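PDB 6DTU: maltose-binding protein MalE1 from Thermotoga maritima, which binds maltotetraose in the cleft of a periplasmic-type solute-binding fold and probably hands such maltodextrins to a membrane transporter. Local coordinates for residues E109-I114 against G229-K234; G147-A152 against G221-I226. All blocks are in the same frame, centred on the assembly; numbering follows the deposited sequence.

Interaction 1: E109-I114 against G229-K234. With GLC (alpha-D-glucopyranose), chain C; GLC (alpha-D-glucopyranose), chain B.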
# COMPACT_ATOMS: atom_id res chain seq x y z
N GLU A 109 -5.55 3.94 2.08
CA GLU A 109 -5.12 4.11 0.71
C GLU A 109 -5.59 2.93 -0.12
O GLU A 109 -5.89 1.85 0.41
CB GLU A 109 -3.59 4.20 0.62
CG GLU A 109 -2.93 2.90 1.09
CD GLU A 109 -1.46 3.04 1.40
OE1 GLU A 109 -0.96 4.18 1.45
OE2 GLU A 109 -0.81 2.00 1.58
N ALA A 110 -5.62 3.14 -1.44
CA ALA A 110 -5.79 2.06 -2.41
C ALA A 110 -5.25 2.57 -3.73
O ALA A 110 -5.31 3.77 -4.02
CB ALA A 110 -7.27 1.70 -2.59
N ILE A 111 -4.72 1.64 -4.54
CA ILE A 111 -4.26 2.03 -5.87
C ILE A 111 -5.46 2.37 -6.75
O ILE A 111 -6.60 1.97 -6.49
CB ILE A 111 -3.32 1.00 -6.53
CG1 ILE A 111 -4.00 -0.35 -6.74
CG2 ILE A 111 -2.08 0.79 -5.64
CD1 ILE A 111 -3.01 -1.45 -7.22
N ALA A 112 -5.19 3.15 -7.79
CA ALA A 112 -6.21 3.67 -8.70
C ALA A 112 -5.54 3.95 -10.04
O ALA A 112 -4.32 3.81 -10.20
CB ALA A 112 -6.86 4.94 -8.15
N LEU A 113 -6.34 4.34 -11.03
CA LEU A 113 -5.77 4.80 -12.28
C LEU A 113 -5.32 6.24 -12.09
O LEU A 113 -6.12 7.11 -11.73
CB LEU A 113 -6.78 4.72 -13.41
CG LEU A 113 -6.29 5.10 -14.80
CD1 LEU A 113 -5.42 4.01 -15.37
CD2 LEU A 113 -7.53 5.32 -15.67
N ILE A 114 -4.03 6.49 -12.27
CA ILE A 114 -3.47 7.83 -12.30
C ILE A 114 -3.09 8.10 -13.74
O ILE A 114 -2.42 7.28 -14.38
CB ILE A 114 -2.23 7.94 -11.39
CG1 ILE A 114 -2.60 7.54 -9.97
CG2 ILE A 114 -1.70 9.39 -11.41
CD1 ILE A 114 -1.40 7.48 -9.08
N GLY A 229 -0.73 4.24 -6.21
CA GLY A 229 -1.43 4.74 -5.06
C GLY A 229 -1.15 6.19 -4.73
O GLY A 229 -0.31 6.86 -5.34
N PRO A 230 -1.83 6.70 -3.70
CA PRO A 230 -1.75 8.13 -3.40
C PRO A 230 -0.40 8.57 -2.86
O PRO A 230 -0.11 9.77 -2.86
CB PRO A 230 -2.90 8.33 -2.38
CG PRO A 230 -3.02 6.97 -1.71
CD PRO A 230 -2.73 5.97 -2.81
N TRP A 231 0.41 7.64 -2.37
CA TRP A 231 1.78 7.94 -1.97
C TRP A 231 2.61 8.48 -3.11
O TRP A 231 3.67 9.05 -2.86
CB TRP A 231 2.45 6.66 -1.46
CG TRP A 231 2.38 5.49 -2.42
CD1 TRP A 231 3.20 5.26 -3.49
CD2 TRP A 231 1.42 4.42 -2.42
NE1 TRP A 231 2.83 4.12 -4.14
CE2 TRP A 231 1.73 3.58 -3.51
CE3 TRP A 231 0.32 4.10 -1.61
CZ2 TRP A 231 0.99 2.43 -3.81
CZ3 TRP A 231 -0.40 2.95 -1.91
CH2 TRP A 231 -0.08 2.14 -3.01
N ALA A 232 2.18 8.30 -4.36
CA ALA A 232 3.00 8.70 -5.50
C ALA A 232 2.69 10.10 -6.02
O ALA A 232 3.49 10.63 -6.80
CB ALA A 232 2.84 7.67 -6.63
N ILE A 233 1.60 10.71 -5.57
CA ILE A 233 1.02 11.88 -6.21
C ILE A 233 1.82 13.15 -5.96
O ILE A 233 1.98 13.98 -6.86
CB ILE A 233 -0.43 12.01 -5.72
CG1 ILE A 233 -1.30 10.95 -6.39
CG2 ILE A 233 -0.93 13.45 -5.87
CD1 ILE A 233 -1.31 11.03 -7.85
N LYS A 234 2.31 13.35 -4.73
CA LYS A 234 3.03 14.59 -4.44
C LYS A 234 4.24 14.74 -5.34
O LYS A 234 4.51 15.81 -5.87
CB LYS A 234 3.46 14.65 -2.98
CG LYS A 234 4.11 15.98 -2.64
CD LYS A 234 4.48 16.09 -1.17
CE LYS A 234 4.81 17.53 -0.78
NZ LYS A 234 5.89 18.14 -1.61
C1 GLC C . 2.72 0.69 -1.30
C2 GLC C . 1.68 0.26 -0.33
C3 GLC C . 2.11 -0.93 0.41
C4 GLC C . 2.42 -2.08 -0.53
C5 GLC C . 3.48 -1.67 -1.60
C6 GLC C . 3.61 -2.64 -2.65
O2 GLC C . 1.53 1.34 0.64
O3 GLC C . 1.02 -1.41 1.29
O4 GLC C . 3.02 -3.19 0.23
O5 GLC C . 2.95 -0.40 -2.25
O6 GLC C . 4.78 -2.35 -3.39
C1 GLC B . 6.48 4.26 -0.64
C2 GLC B . 5.23 4.31 0.14
C3 GLC B . 4.68 2.97 0.38
C4 GLC B . 4.45 2.24 -0.89
C5 GLC B . 5.79 2.08 -1.67
C6 GLC B . 5.64 1.58 -2.96
O1 GLC B . 7.48 3.64 0.10
O2 GLC B . 5.54 4.98 1.40
O3 GLC B . 3.41 3.16 1.11
O4 GLC B . 3.91 0.92 -0.61
O5 GLC B . 6.30 3.52 -1.87
O6 GLC B . 6.94 1.35 -3.51
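Two glucose units of the bound maltotetraose lie against W231, whose edge is met by E109 in the binding pocket. Carbohydrate stacking comes first: the indole carries both sugars on one face, C1 of the chain C glucose resting 3.5 Å above the ring plane and C4 of the chain B glucose 3.9 Å above it, both offset toward the rim. On the opposite face sits the CA of G229, close enough that a CB on this residue would collide with the indole, so glycine suits the place.

The polar part belongs to E109. Its chain runs extended beyond CG and meets the benzene edge of the indole, with OE1 3.3 Å from W231 CE3 and the carboxylate turned 65° from the ring plane. OE2 accepts a short hydrogen bond of 2.6 Å from O2 of the chain C glucose. R301 forms a salt bridge with OE1 and Q264 donates to OE2, fixing the carboxylate's rotation.

Apolar contacts complete the seam. I111 lies alongside the indole, its CG2 3.6 Å from W231 CH2, while P230 sets its CG against the CB of E109. Farther from the sugar, the side chains of I114 and I233 cross obliquely and meet tip to tip, CD1 of I114 3.8 Å from CD1 of I233. An alanine in place of W231 would remove the platform under both sugars and probably weaken binding while leaving E109 and I111 less well packed.

A buried carboxylate beside an arginine is likely to stay ionised, and that charge should strengthen its grip on the sugar hydroxyl: flat aromatic for the carbon face, acid for the rim, as is common in maltodextrin recognition.

Interaction 2: G147-A152 against G221-I226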
# COMPACT_ATOMS: atom_id res chain seq x y z
N GLY A 147 2.02 3.96 -23.09
CA GLY A 147 0.58 4.12 -22.92
C GLY A 147 0.09 3.71 -21.55
O GLY A 147 -0.77 4.39 -20.97
N PHE A 148 0.63 2.62 -21.00
CA PHE A 148 0.17 2.10 -19.72
C PHE A 148 1.31 1.35 -19.04
O PHE A 148 2.03 0.59 -19.68
CB PHE A 148 -1.02 1.15 -19.90
CG PHE A 148 -1.50 0.52 -18.63
CD1 PHE A 148 -2.24 1.26 -17.71
CD2 PHE A 148 -1.16 -0.79 -18.33
CE1 PHE A 148 -2.65 0.69 -16.50
CE2 PHE A 148 -1.58 -1.38 -17.14
CZ PHE A 148 -2.32 -0.63 -16.22
N ILE A 149 1.48 1.59 -17.73
CA ILE A 149 2.45 0.86 -16.92
C ILE A 149 1.87 0.58 -15.54
O ILE A 149 1.29 1.46 -14.90
CB ILE A 149 3.79 1.61 -16.73
CG1 ILE A 149 4.25 2.34 -17.99
CG2 ILE A 149 4.89 0.62 -16.29
CD1 ILE A 149 5.52 3.14 -17.73
N THR A 150 2.10 -0.63 -15.04
CA THR A 150 2.06 -0.89 -13.61
C THR A 150 3.13 -1.93 -13.31
O THR A 150 3.85 -2.37 -14.21
CB THR A 150 0.66 -1.26 -13.11
OG1 THR A 150 0.66 -1.24 -11.68
CG2 THR A 150 0.27 -2.66 -13.59
N SER A 151 3.24 -2.30 -12.03
CA SER A 151 4.23 -3.29 -11.64
C SER A 151 3.66 -4.67 -11.99
O SER A 151 2.94 -5.29 -11.21
CB SER A 151 4.56 -3.13 -10.16
OG SER A 151 5.73 -3.87 -9.86
N ALA A 152 4.03 -5.17 -13.18
CA ALA A 152 3.31 -6.27 -13.82
C ALA A 152 3.42 -7.59 -13.06
O ALA A 152 2.52 -8.44 -13.15
CB ALA A 152 3.84 -6.45 -15.24
N GLY A 221 6.95 12.44 -17.15
CA GLY A 221 6.12 12.79 -18.29
C GLY A 221 6.16 11.82 -19.44
O GLY A 221 5.76 12.18 -20.56
N GLN A 222 6.59 10.59 -19.19
CA GLN A 222 6.78 9.59 -20.22
C GLN A 222 5.76 8.45 -20.14
O GLN A 222 5.99 7.40 -20.74
CB GLN A 222 8.20 9.04 -20.20
CG GLN A 222 9.28 10.10 -20.36
CD GLN A 222 10.67 9.52 -20.17
OE1 GLN A 222 10.99 8.96 -19.12
NE2 GLN A 222 11.50 9.63 -21.20
N ALA A 223 4.69 8.61 -19.37
CA ALA A 223 3.67 7.57 -19.26
C ALA A 223 2.29 8.20 -19.17
O ALA A 223 2.05 9.10 -18.36
CB ALA A 223 3.93 6.58 -18.12
N ALA A 224 1.37 7.69 -19.98
CA ALA A 224 0.04 8.29 -20.03
C ALA A 224 -0.84 7.82 -18.88
O ALA A 224 -1.61 8.62 -18.33
CB ALA A 224 -0.61 7.97 -21.38
N MET A 225 -0.77 6.54 -18.52
CA MET A 225 -1.65 5.96 -17.51
C MET A 225 -0.88 4.93 -16.70
O MET A 225 -0.16 4.11 -17.26
CB MET A 225 -2.80 5.20 -18.18
CG MET A 225 -3.74 6.12 -18.95
SD MET A 225 -5.04 5.24 -19.85
CE MET A 225 -4.11 4.31 -21.08
N ILE A 226 -1.11 4.95 -15.38
CA ILE A 226 -0.55 3.94 -14.49
C ILE A 226 -1.59 3.50 -13.48
O ILE A 226 -2.64 4.12 -13.30
CB ILE A 226 0.72 4.42 -13.76
CG1 ILE A 226 0.38 5.60 -12.84
CG2 ILE A 226 1.81 4.77 -14.78
CD1 ILE A 226 1.59 6.06 -12.04
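F148 and M225 cross at about a right angle on one side of a short parallel strand pair, while I149 and I226 project from the other. The phenyl group of F148 stands anti to its backbone N (chi1 177°), which brings CD1 to 4.0 Å from the CB of M225. The same ring atom approaches the backbone O of M225 obliquely. M225 starts off beside its own backbone N and then bends at chi3 (-65°), so that its terminal CE curls back to 3.3 Å from the carbonyl O of G147. A flexible thioether suits this spot because it can follow the outline of the neighbouring strand.

On the other side, I149 directs CG1 away from its carbonyl carbon and reaches along the partner chain, where CD1 meets the CB of A223 at 3.8 Å; the small alanine accommodates that reach. I226 takes the crowded first torsion (64°) for CG1, whose arm leads away from I149, while CB and CG2 lie against the backbone O of I149, CB 3.2 Å from it.

Between the backbones, one good bond aligns the strands. I149 N gives a hydrogen bond of 3.0 Å to M225 O, arriving nearly along the C=O axis, and the same oxygen receives a CA-H...O contact from F148. M225 N reaches G147 O only through a weak, bent bond at 3.3 Å.

Strand 146-149 forms one edge of a four-stranded mixed sheet, and strand 223-228 separates it from strand 112-116. Helix 127-140 packs on the face bearing F148 and M225, with L130 touching both; helix 211-219 packs on the face bearing I149 and I226, where M214 meets both isoleucines. The sheet is thus enclosed between helices in the alpha/beta manner of solute-binding proteins.

The two contacts have centres 13 Å apart and meet on the four-stranded sheet, where strands 112-116 and 223-228 are neighbours. Along the chain, interaction 2 is nested within the loop that interaction 1 closes: 109-114 comes first, then 147-152 and 221-226, and finally 229-234. Strand 223-228 leads directly toward helix 233-238, so the strand anchored in interaction 2 delivers the W231 turn to the sugar. A probable hydrogen bond from I226 N to I114 O and packing of L113 against M225 and I226 join them. Interaction 2 thus joins an edge strand to the helix-covered sheet, and interaction 1 lies at its ligand-facing end.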